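Local atomic coordinates of putative carbohydrate-active enzyme (Uncultured organism, PDB entry 5WH8), a protein that probably hydrolyses O-glycosidic bonds as a cellulase, this chain being the family 5 glycoside hydrolase domain of a longer multi-modular protein. Residues Y89-V94 against D130-K135; F63-Y68 against I102-D107; L193-P198 against Q224-K229; W187-D192 against Q217-K222. All blocks are in the same frame, centred on the assembly; numbering follows the deposited sequence. Where two conformers were deposited one is given.

How the contacts relate
Contact 2 is the core contact: two neighbouring parallel strands of the barrel, joined by backbone hydrogen bonds, with a buried arginine and aspartate on the inner face. Contact 1 is also largely buried but lies one layer out, between the helices 83-100 and 122-135. The two touch where I90, M93 and V94 pack on I67, L65, C104 and I106. Contacts 3 and 4 lie farther round the barrel and nearer the surface, and both join helix 191-194 and what adjoins it to helix 217-228. Contact 4 is held by two salt bridges from one lysine to two aspartates, whereas contact 3, about 10 Å away between centres, relies on alanine packing and the aliphatic part of a lysine.

Contact 1. Residues Y89-V94 against D130-K135; sequences YIDNMV and DYMSAK
D91 and Y131 meet tip to tip between two helices. The phenol OH donates to D91 OD2 at 2.6 Å, using the carboxylate lone pair on the side of the other oxygen. Carboxylate and ring lie nearly coplanar, 29° apart, and OD2 lies at the edge of the ring, near its plane. Beside this bond the second carboxylate oxygen, D91 OD1, lies 3.7 Å from M132 SD. The methionine chain bends at chi2 (-66°), which brings SD toward segment 89-94. Its CE lies 3.7 Å from I90 CG2, and the two side chains cross at about a right angle. CE also sits at the edge of the Y131 ring, in its plane, while K135 CB lies over one face, 3.8 Å above it and offset toward the rim. Farther along, K135 CE approaches D91 OD2 to 3.6 Å. K135 NZ stays 4.1 Å from that oxygen, too far for a salt bridge, though its charge would be expected to stabilise the carboxylate. D91 OD1 in turn is hydrogen-bonded by H136 NE2, just past the second helix, so both oxygens of this buried acid are gripped. Behind I90 lies I67 of strand 62-68. With segment axes 11.8 Å apart and inclined at 33°, long side chains rather than backbones bridge the distance between them, joining consecutive helices in the outer layer of a (beta/alpha)8 TIM barrel.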
# COMPACT_ATOMS: atom_id res chain seq x y z
N TYR A 89 -2.55 14.39 -11.00
CA TYR A 89 -1.22 14.07 -10.48
C TYR A 89 -1.10 12.58 -10.13
O TYR A 89 -0.08 11.94 -10.42
CB TYR A 89 -0.96 14.94 -9.25
CG TYR A 89 0.29 14.61 -8.48
CD1 TYR A 89 1.52 15.12 -8.85
CD2 TYR A 89 0.24 13.80 -7.34
CE1 TYR A 89 2.66 14.84 -8.15
CE2 TYR A 89 1.38 13.51 -6.64
CZ TYR A 89 2.58 14.03 -7.04
OH TYR A 89 3.72 13.76 -6.33
N ILE A 90 -2.12 12.06 -9.46
CA ILE A 90 -2.17 10.65 -9.10
C ILE A 90 -2.14 9.79 -10.36
O ILE A 90 -1.39 8.80 -10.45
CB ILE A 90 -3.44 10.36 -8.26
CG1 ILE A 90 -3.32 11.05 -6.89
CG2 ILE A 90 -3.65 8.86 -8.06
CD1 ILE A 90 -4.65 11.19 -6.11
N ASP A 91 -2.94 10.18 -11.36
CA ASP A 91 -2.98 9.45 -12.62
C ASP A 91 -1.60 9.39 -13.27
O ASP A 91 -1.22 8.36 -13.84
CB ASP A 91 -3.93 10.11 -13.63
CG ASP A 91 -5.41 9.98 -13.27
OD1 ASP A 91 -5.82 9.12 -12.47
OD2 ASP A 91 -6.20 10.76 -13.87
N ASN A 92 -0.86 10.50 -13.23
CA ASN A 92 0.49 10.54 -13.77
C ASN A 92 1.39 9.50 -13.08
O ASN A 92 2.16 8.80 -13.74
CB ASN A 92 1.12 11.93 -13.63
CG ASN A 92 0.48 12.98 -14.54
OD1 ASN A 92 -0.28 12.67 -15.46
ND2 ASN A 92 0.82 14.24 -14.29
N MET A 93 1.31 9.42 -11.76
CA MET A 93 2.11 8.45 -11.01
C MET A 93 1.71 7.02 -11.35
O MET A 93 2.56 6.13 -11.48
CB MET A 93 1.98 8.68 -9.50
CG MET A 93 2.46 10.02 -9.01
SD MET A 93 4.15 10.40 -9.49
CE MET A 93 5.04 8.97 -8.92
N VAL A 94 0.40 6.77 -11.49
CA VAL A 94 -0.08 5.44 -11.89
C VAL A 94 0.49 5.04 -13.26
O VAL A 94 0.88 3.89 -13.49
CB VAL A 94 -1.63 5.40 -11.90
CG1 VAL A 94 -2.15 4.07 -12.47
CG2 VAL A 94 -2.16 5.64 -10.49
N ASP A 130 -15.16 6.99 -7.45
CA ASP A 130 -15.91 6.91 -8.71
C ASP A 130 -14.98 7.25 -9.88
O ASP A 130 -14.87 6.49 -10.85
CB ASP A 130 -17.11 7.88 -8.66
CG ASP A 130 -18.19 7.60 -9.73
OD1 ASP A 130 -18.22 6.55 -10.37
OD2 ASP A 130 -19.05 8.48 -9.90
N TYR A 131 -14.28 8.37 -9.76
CA TYR A 131 -13.33 8.78 -10.78
C TYR A 131 -12.21 7.75 -10.96
O TYR A 131 -11.92 7.33 -12.09
CB TYR A 131 -12.71 10.14 -10.47
CG TYR A 131 -11.64 10.46 -11.49
CD1 TYR A 131 -11.98 10.91 -12.76
CD2 TYR A 131 -10.30 10.21 -11.22
CE1 TYR A 131 -11.02 11.16 -13.72
CE2 TYR A 131 -9.33 10.44 -12.18
CZ TYR A 131 -9.69 10.92 -13.43
OH TYR A 131 -8.75 11.17 -14.41
N MET A 132 -11.55 7.34 -9.88
CA MET A 132 -10.36 6.50 -10.04
C MET A 132 -10.67 5.14 -10.63
O MET A 132 -9.91 4.60 -11.44
CB MET A 132 -9.62 6.34 -8.69
CG MET A 132 -8.86 7.60 -8.28
SD MET A 132 -7.48 7.97 -9.41
CE MET A 132 -7.15 9.66 -9.03
N SER A 133 -11.80 4.56 -10.24
CA SER A 133 -12.18 3.24 -10.73
C SER A 133 -12.61 3.31 -12.20
O SER A 133 -12.31 2.39 -12.95
CB SER A 133 -13.28 2.61 -9.85
OG SER A 133 -14.44 3.42 -9.73
N ALA A 134 -13.29 4.38 -12.60
CA ALA A 134 -13.61 4.57 -14.02
C ALA A 134 -12.33 4.81 -14.85
O ALA A 134 -12.15 4.22 -15.91
CB ALA A 134 -14.57 5.73 -14.20
N LYS A 135 -11.43 5.64 -14.35
CA LYS A 135 -10.22 5.99 -15.09
C LYS A 135 -9.28 4.81 -15.23
O LYS A 135 -8.63 4.65 -16.27
CB LYS A 135 -9.51 7.16 -14.40
CG LYS A 135 -8.23 7.66 -15.08
CD LYS A 135 -8.53 8.31 -16.43
CE LYS A 135 -7.34 9.13 -16.93
NZ LYS A 135 -6.13 8.29 -17.12

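Contact 2. Residues F63-Y68 against I102-D107; sequences FRLAIY and IYCIID
The guanidinium of R64 carries D107 OD2 over the centre of one face, 3.1 Å above the plane, and the carboxylate lies nearly parallel to it, 14° apart. No N-H points at this oxygen, so the salt bridge, 3.2 Å from R64 NH2 to D107 OD2, acts through charge alone. The N-H groups are directed elsewhere: NE to E145, NH1 to E237 and S35, and NH2 to N148, while D107 OD2 is also bonded to H109. The F63 ring has L65 CD2 at its edge, in plane. On that face of the sheet, L65 CD1 meets C104 SG at 3.7 Å. I67 CD1 lies beside I106 CG2, the two side chains pointing the same way, and both L65 and I67 pack against helix 83-100. An extended arginine chain, with CG anti to the backbone N (chi1 173°), crosses I105. Five backbone hydrogen bonds join the strands in parallel register, R64 opposite I105; the straightest is L65 N to I105 O, 2.8 Å with an angle of 175° at the hydrogen. Strands 62-68 and 103-109, with helix 83-100 between them in sequence, form a beta-alpha-beta unit of the TIM barrel, and R64 and D107 point into the barrel, whose C-terminal strand ends carry the active site in family 5 glycoside hydrolases.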
# COMPACT_ATOMS: atom_id res chain seq x y z
N PHE A 63 4.59 0.11 -5.60
CA PHE A 63 4.73 1.43 -4.98
C PHE A 63 3.36 1.89 -4.50
O PHE A 63 2.37 1.70 -5.19
CB PHE A 63 5.31 2.47 -5.97
CG PHE A 63 5.79 3.73 -5.30
CD1 PHE A 63 6.93 3.74 -4.51
CD2 PHE A 63 5.07 4.90 -5.40
CE1 PHE A 63 7.34 4.87 -3.85
CE2 PHE A 63 5.48 6.05 -4.75
CZ PHE A 63 6.62 6.05 -3.99
N ARG A 64 3.32 2.51 -3.33
CA ARG A 64 2.07 2.99 -2.74
C ARG A 64 2.03 4.51 -2.71
O ARG A 64 2.95 5.16 -2.22
CB ARG A 64 1.93 2.40 -1.33
CG ARG A 64 0.76 2.91 -0.50
CD ARG A 64 0.83 2.20 0.81
NE ARG A 64 -0.26 2.36 1.77
CZ ARG A 64 -0.16 2.96 2.96
NH1 ARG A 64 0.91 3.64 3.33
NH2 ARG A 64 -1.19 2.90 3.78
N LEU A 65 0.93 5.06 -3.23
CA LEU A 65 0.67 6.48 -3.27
C LEU A 65 -0.20 6.84 -2.07
O LEU A 65 -1.41 6.62 -2.08
CB LEU A 65 -0.02 6.86 -4.60
CG LEU A 65 0.71 6.48 -5.88
CD1 LEU A 65 -0.19 6.77 -7.06
CD2 LEU A 65 2.02 7.19 -6.03
N ALA A 66 0.44 7.40 -1.05
CA ALA A 66 -0.27 7.80 0.17
C ALA A 66 -0.87 9.18 -0.03
O ALA A 66 -0.17 10.19 0.07
CB ALA A 66 0.69 7.81 1.36
N ILE A 67 -2.17 9.19 -0.30
CA ILE A 67 -2.91 10.41 -0.61
C ILE A 67 -3.60 10.90 0.67
O ILE A 67 -4.70 10.46 0.99
CB ILE A 67 -3.93 10.15 -1.73
CG1 ILE A 67 -3.20 9.68 -2.99
CG2 ILE A 67 -4.75 11.40 -2.05
CD1 ILE A 67 -3.97 8.68 -3.77
N TYR A 68 -2.90 11.72 1.45
CA TYR A 68 -3.47 12.20 2.70
C TYR A 68 -4.77 12.92 2.43
O TYR A 68 -4.84 13.68 1.46
CB TYR A 68 -2.53 13.16 3.42
CG TYR A 68 -1.51 12.50 4.32
CD1 TYR A 68 -0.43 11.81 3.79
CD2 TYR A 68 -1.60 12.63 5.70
CE1 TYR A 68 0.52 11.24 4.62
CE2 TYR A 68 -0.67 12.06 6.53
CZ TYR A 68 0.39 11.37 5.98
OH TYR A 68 1.35 10.81 6.82
N ILE A 102 5.41 -2.09 -12.58
CA ILE A 102 5.18 -2.41 -11.17
C ILE A 102 3.76 -2.12 -10.73
O ILE A 102 3.05 -1.28 -11.33
CB ILE A 102 6.14 -1.66 -10.20
CG1 ILE A 102 6.07 -0.15 -10.38
CG2 ILE A 102 7.59 -2.19 -10.39
CD1 ILE A 102 6.73 0.60 -9.21
N TYR A 103 3.34 -2.80 -9.68
CA TYR A 103 2.00 -2.62 -9.13
C TYR A 103 1.93 -1.26 -8.40
O TYR A 103 2.94 -0.72 -7.94
CB TYR A 103 1.63 -3.82 -8.22
CG TYR A 103 1.52 -5.09 -9.02
CD1 TYR A 103 0.34 -5.39 -9.71
CD2 TYR A 103 2.62 -5.93 -9.21
CE1 TYR A 103 0.25 -6.50 -10.51
CE2 TYR A 103 2.53 -7.06 -10.00
CZ TYR A 103 1.34 -7.33 -10.64
OH TYR A 103 1.29 -8.44 -11.45
N CYS A 104 0.72 -0.71 -8.34
CA CYS A 104 0.52 0.62 -7.77
C CYS A 104 -0.68 0.61 -6.85
O CYS A 104 -1.79 0.34 -7.31
CB CYS A 104 0.33 1.65 -8.88
SG CYS A 104 0.14 3.35 -8.32
N ILE A 105 -0.47 0.95 -5.58
CA ILE A 105 -1.58 1.12 -4.64
C ILE A 105 -1.98 2.58 -4.59
O ILE A 105 -1.13 3.44 -4.30
CB ILE A 105 -1.22 0.67 -3.21
CG1 ILE A 105 -0.83 -0.81 -3.18
CG2 ILE A 105 -2.41 0.88 -2.29
CD1 ILE A 105 -0.28 -1.28 -1.84
N ILE A 106 -3.25 2.84 -4.89
CA ILE A 106 -3.88 4.13 -4.69
C ILE A 106 -4.47 4.11 -3.30
O ILE A 106 -5.45 3.38 -3.04
CB ILE A 106 -4.97 4.40 -5.76
CG1 ILE A 106 -4.35 4.36 -7.16
CG2 ILE A 106 -5.67 5.74 -5.50
CD1 ILE A 106 -5.36 4.55 -8.31
N ASP A 107 -3.85 4.86 -2.38
CA ASP A 107 -4.23 4.81 -0.95
C ASP A 107 -4.92 6.10 -0.51
O ASP A 107 -4.31 7.18 -0.47
CB ASP A 107 -2.95 4.51 -0.14
CG ASP A 107 -3.02 4.95 1.31
OD1 ASP A 107 -4.09 4.92 1.96
OD2 ASP A 107 -1.93 5.33 1.82

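Contact 3. Residues L193-P198 against Q224-K229; sequences LAAQDP and QVAINK
A195 and K229 meet where the type I turn A194-D197, which follows on from helix 191-194 and shares A194 with it, packs against the C-terminal end of helix 217-228. K229 is the first residue to leave helical geometry there. A195 CB points into the contact and sits 4.0 Å from A226 CA and 3.9 Å from K229 CB. Two alanines, with CB atoms 4.3 Å apart, let the turn come this near the helix. The lysine then curls over the turn: its chain is bent at chi3 (69°), which places CE toward the segment 193-198, and again at chi4. CE lies 3.2 Å from A195 O, and the chain crosses the Q196 side chain at about a right angle, with K229 CD 3.5 Å from Q196 NE2. The Q196 chain is bent at chi2, and its amide NE2 is hydrogen-bonded to D192 O. L231 adds to the packing on A195. Across the two segments no hydrogen bond forms, so the contact rests on alanine surfaces and the methylene part of K229. The carbonyl of A195, next to a carbon attached to the ammonium group, probably adds a modest electrostatic attraction.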
# COMPACT_ATOMS: atom_id res chain seq x y z
N LEU A 193 -11.06 -8.68 14.47
CA LEU A 193 -12.44 -8.24 14.65
C LEU A 193 -13.17 -8.15 13.32
O LEU A 193 -14.35 -8.47 13.24
CB LEU A 193 -12.46 -6.90 15.38
CG LEU A 193 -11.78 -6.88 16.74
CD1 LEU A 193 -11.94 -5.54 17.44
CD2 LEU A 193 -12.27 -8.02 17.62
N ALA A 194 -12.49 -7.72 12.26
CA ALA A 194 -13.08 -7.76 10.94
C ALA A 194 -13.48 -9.20 10.56
O ALA A 194 -14.51 -9.42 9.90
CB ALA A 194 -12.12 -7.18 9.92
N ALA A 195 -12.67 -10.16 10.98
CA ALA A 195 -12.89 -11.57 10.66
C ALA A 195 -14.17 -12.12 11.28
O ALA A 195 -14.63 -13.19 10.86
CB ALA A 195 -11.72 -12.39 11.12
N GLN A 196 -14.72 -11.43 12.28
CA GLN A 196 -15.97 -11.87 12.91
C GLN A 196 -17.20 -11.54 12.05
O GLN A 196 -18.27 -12.14 12.22
CB GLN A 196 -16.15 -11.24 14.30
CG GLN A 196 -14.94 -11.38 15.22
CD GLN A 196 -14.54 -12.83 15.49
OE1 GLN A 196 -15.38 -13.67 15.82
NE2 GLN A 196 -13.25 -13.13 15.36
N ASP A 197 -17.05 -10.60 11.11
CA ASP A 197 -18.15 -10.16 10.26
C ASP A 197 -17.59 -9.60 8.96
O ASP A 197 -17.67 -8.41 8.72
CB ASP A 197 -18.97 -9.09 11.00
CG ASP A 197 -20.26 -8.71 10.28
OD1 ASP A 197 -20.74 -9.47 9.40
OD2 ASP A 197 -20.81 -7.65 10.62
N PRO A 198 -17.01 -10.47 8.12
CA PRO A 198 -16.32 -9.95 6.93
C PRO A 198 -17.24 -9.40 5.85
O PRO A 198 -18.45 -9.69 5.82
CB PRO A 198 -15.55 -11.17 6.39
CG PRO A 198 -16.14 -12.35 7.03
CD PRO A 198 -16.81 -11.91 8.31
N GLN A 224 -3.09 -13.84 13.04
CA GLN A 224 -3.29 -15.28 12.82
C GLN A 224 -4.75 -15.68 13.03
O GLN A 224 -5.24 -16.58 12.33
CB GLN A 224 -2.39 -16.13 13.74
CG GLN A 224 -2.35 -17.61 13.36
CD GLN A 224 -1.71 -17.80 12.02
OE1 GLN A 224 -0.60 -17.31 11.80
NE2 GLN A 224 -2.39 -18.48 11.10
N VAL A 225 -5.45 -15.05 13.98
CA VAL A 225 -6.90 -15.27 14.12
C VAL A 225 -7.61 -14.94 12.80
O VAL A 225 -8.43 -15.72 12.32
CB VAL A 225 -7.53 -14.44 15.29
CG1 VAL A 225 -9.07 -14.56 15.28
CG2 VAL A 225 -6.95 -14.88 16.64
N ALA A 226 -7.29 -13.80 12.20
CA ALA A 226 -7.91 -13.42 10.93
C ALA A 226 -7.61 -14.40 9.80
O ALA A 226 -8.50 -14.74 9.02
CB ALA A 226 -7.47 -12.01 10.52
N ILE A 227 -6.36 -14.82 9.69
CA ILE A 227 -5.97 -15.80 8.69
C ILE A 227 -6.72 -17.12 8.90
O ILE A 227 -7.23 -17.71 7.94
CB ILE A 227 -4.46 -16.04 8.72
CG1 ILE A 227 -3.70 -14.76 8.33
CG2 ILE A 227 -4.08 -17.23 7.77
CD1 ILE A 227 -2.20 -14.83 8.59
N ASN A 228 -6.80 -17.58 10.14
CA ASN A 228 -7.48 -18.83 10.43
C ASN A 228 -8.97 -18.77 10.13
O ASN A 228 -9.59 -19.80 9.78
CB ASN A 228 -7.23 -19.24 11.89
CG ASN A 228 -5.79 -19.69 12.13
OD1 ASN A 228 -5.05 -20.06 11.19
ND2 ASN A 228 -5.39 -19.69 13.37
N LYS A 229 -9.54 -17.58 10.22
CA LYS A 229 -10.94 -17.35 9.88
C LYS A 229 -11.18 -17.00 8.39
O LYS A 229 -12.30 -16.67 7.99
CB LYS A 229 -11.52 -16.25 10.77
CG LYS A 229 -11.61 -16.71 12.23
CD LYS A 229 -12.32 -15.71 13.11
CE LYS A 229 -13.81 -15.63 12.79
NZ LYS A 229 -14.53 -16.92 13.02

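Contact 4. Residues W187-D192 against Q217-K222; sequences WSQDVD and QYLRDK. With EDO (1,2-ethanediol), chain N.
D192 and K222 are brought together by an aspartate CG set between the backbone N and the carbonyl carbon (chi1 55°) and a lysine chain that bends at chi3 and chi4. These turns curl K222 NZ back to the segment 187-192, where two carboxylates receive it. NZ donates to D190 OD1 at 2.8 Å and to D192 OD1 at 2.9 Å, forming a salt-bridge network. It meets D190 OD1 on the anti side, 32° out of the carboxylate plane, and D192 OD1 on the syn side, 20° out of plane. D190 lies alongside the lysine, pointing the same way, and its other oxygen is fixed by T186 OG1. D190 is the centre of an inverse gamma turn and stands at the N-cap position of helix 191-194. Next to the charges, Q189 presents CB to L219 CD1 at 3.7 Å, the two side chains crossing at about a right angle, and Q189 O lies 3.6 Å from K222 CE. Near the helix start a 1,2-ethanediol, probably from the crystallisation liquor, accepts a weak bond from L219 N, 3.4 Å to its O1, and is also bonded to T216 N. Inward, L219 packs on L208 and F210 of strand 204-211, and alongside on W257 of helix 251-263; V191 rests on A226. The contact thus ties the helix-containing connection after strand 180-182 to helix 217-228 on the outside of the barrel.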
# COMPACT_ATOMS: atom_id res chain seq x y z
N TRP A 187 -5.89 1.64 13.92
CA TRP A 187 -4.80 1.89 12.99
C TRP A 187 -4.43 0.63 12.22
O TRP A 187 -3.25 0.28 12.05
CB TRP A 187 -3.56 2.45 13.71
CG TRP A 187 -3.77 3.81 14.37
CD1 TRP A 187 -3.71 5.04 13.77
CD2 TRP A 187 -4.11 4.05 15.74
NE1 TRP A 187 -3.97 6.03 14.69
CE2 TRP A 187 -4.21 5.45 15.91
CE3 TRP A 187 -4.31 3.22 16.84
CZ2 TRP A 187 -4.53 6.04 17.12
CZ3 TRP A 187 -4.62 3.82 18.06
CH2 TRP A 187 -4.71 5.21 18.19
N SER A 188 -5.48 -0.01 11.70
CA SER A 188 -5.38 -1.26 10.92
C SER A 188 -4.62 -2.34 11.69
O SER A 188 -3.72 -3.03 11.15
CB SER A 188 -4.78 -1.00 9.52
OG SER A 188 -5.75 -0.35 8.73
N GLN A 189 -5.05 -2.54 12.94
CA GLN A 189 -4.61 -3.68 13.75
C GLN A 189 -5.68 -4.75 13.89
O GLN A 189 -5.35 -5.93 13.98
CB GLN A 189 -4.17 -3.21 15.15
CG GLN A 189 -2.90 -2.36 15.11
CD GLN A 189 -2.59 -1.66 16.43
OE1 GLN A 189 -3.03 -2.10 17.49
NE2 GLN A 189 -1.87 -0.56 16.35
N ASP A 190 -6.95 -4.34 13.92
CA ASP A 190 -8.03 -5.25 14.38
C ASP A 190 -8.60 -6.13 13.25
O ASP A 190 -9.82 -6.21 13.02
CB ASP A 190 -9.14 -4.43 15.07
CG ASP A 190 -8.68 -3.80 16.39
OD1 ASP A 190 -7.63 -4.19 16.96
OD2 ASP A 190 -9.37 -2.88 16.87
N VAL A 191 -7.70 -6.80 12.55
CA VAL A 191 -8.10 -7.72 11.50
C VAL A 191 -8.89 -8.89 12.10
O VAL A 191 -9.75 -9.44 11.41
CB VAL A 191 -6.84 -8.23 10.71
CG1 VAL A 191 -6.27 -7.08 9.89
CG2 VAL A 191 -5.77 -8.80 11.63
N ASP A 192 -8.60 -9.26 13.35
CA ASP A 192 -9.33 -10.34 14.01
C ASP A 192 -10.78 -9.97 14.27
O ASP A 192 -11.65 -10.85 14.29
CB ASP A 192 -8.65 -10.74 15.32
CG ASP A 192 -8.43 -9.59 16.28
OD1 ASP A 192 -7.98 -8.50 15.86
OD2 ASP A 192 -8.69 -9.77 17.49
N GLN A 217 4.43 -9.86 19.31
CA GLN A 217 3.63 -11.09 19.25
C GLN A 217 2.13 -10.88 19.25
O GLN A 217 1.40 -11.54 18.50
CB GLN A 217 3.97 -12.02 20.41
CG GLN A 217 3.18 -13.36 20.33
CD GLN A 217 3.37 -14.23 21.55
OE1 GLN A 217 4.45 -14.29 22.13
NE2 GLN A 217 2.28 -14.90 21.97
N TYR A 218 1.65 -10.01 20.13
CA TYR A 218 0.19 -9.78 20.27
C TYR A 218 -0.46 -9.48 18.91
O TYR A 218 -1.53 -10.02 18.58
CB TYR A 218 -0.09 -8.63 21.24
CG TYR A 218 -1.56 -8.23 21.48
CD1 TYR A 218 -2.62 -9.14 21.38
CD2 TYR A 218 -1.88 -6.92 21.83
CE1 TYR A 218 -3.94 -8.74 21.63
CE2 TYR A 218 -3.18 -6.52 22.07
CZ TYR A 218 -4.21 -7.42 21.97
OH TYR A 218 -5.50 -6.98 22.22
N LEU A 219 0.18 -8.63 18.12
CA LEU A 219 -0.38 -8.29 16.82
C LEU A 219 -0.27 -9.44 15.82
O LEU A 219 -1.18 -9.63 15.02
CB LEU A 219 0.28 -7.01 16.26
CG LEU A 219 -0.41 -6.43 15.01
CD1 LEU A 219 -1.91 -6.17 15.22
CD2 LEU A 219 0.34 -5.14 14.60
N ARG A 220 0.83 -10.19 15.84
CA ARG A 220 0.94 -11.39 15.00
C ARG A 220 -0.15 -12.40 15.36
O ARG A 220 -0.73 -13.04 14.48
CB ARG A 220 2.33 -12.04 15.12
CG ARG A 220 3.43 -11.21 14.43
CD ARG A 220 4.77 -11.91 14.37
NE ARG A 220 5.42 -12.01 15.68
CZ ARG A 220 6.27 -11.11 16.18
NH1 ARG A 220 6.54 -9.98 15.53
NH2 ARG A 220 6.83 -11.30 17.37
N ASP A 221 -0.46 -12.53 16.65
CA ASP A 221 -1.51 -13.47 17.08
C ASP A 221 -2.89 -13.01 16.58
O ASP A 221 -3.71 -13.82 16.12
CB ASP A 221 -1.56 -13.60 18.61
CG ASP A 221 -0.40 -14.39 19.20
OD1 ASP A 221 0.26 -15.18 18.50
OD2 ASP A 221 -0.15 -14.19 20.41
N LYS A 222 -3.18 -11.71 16.70
CA LYS A 222 -4.41 -11.14 16.13
C LYS A 222 -4.52 -11.42 14.63
O LYS A 222 -5.57 -11.80 14.12
CB LYS A 222 -4.47 -9.62 16.38
CG LYS A 222 -4.84 -9.27 17.82
CD LYS A 222 -4.44 -7.85 18.25
CE LYS A 222 -5.12 -6.73 17.45
NZ LYS A 222 -6.60 -6.70 17.59
C1 EDO N . 0.97 -5.20 20.37
O1 EDO N . 1.81 -6.12 19.63
C2 EDO N . -0.04 -4.43 19.51
O2 EDO N . -1.33 -5.04 19.50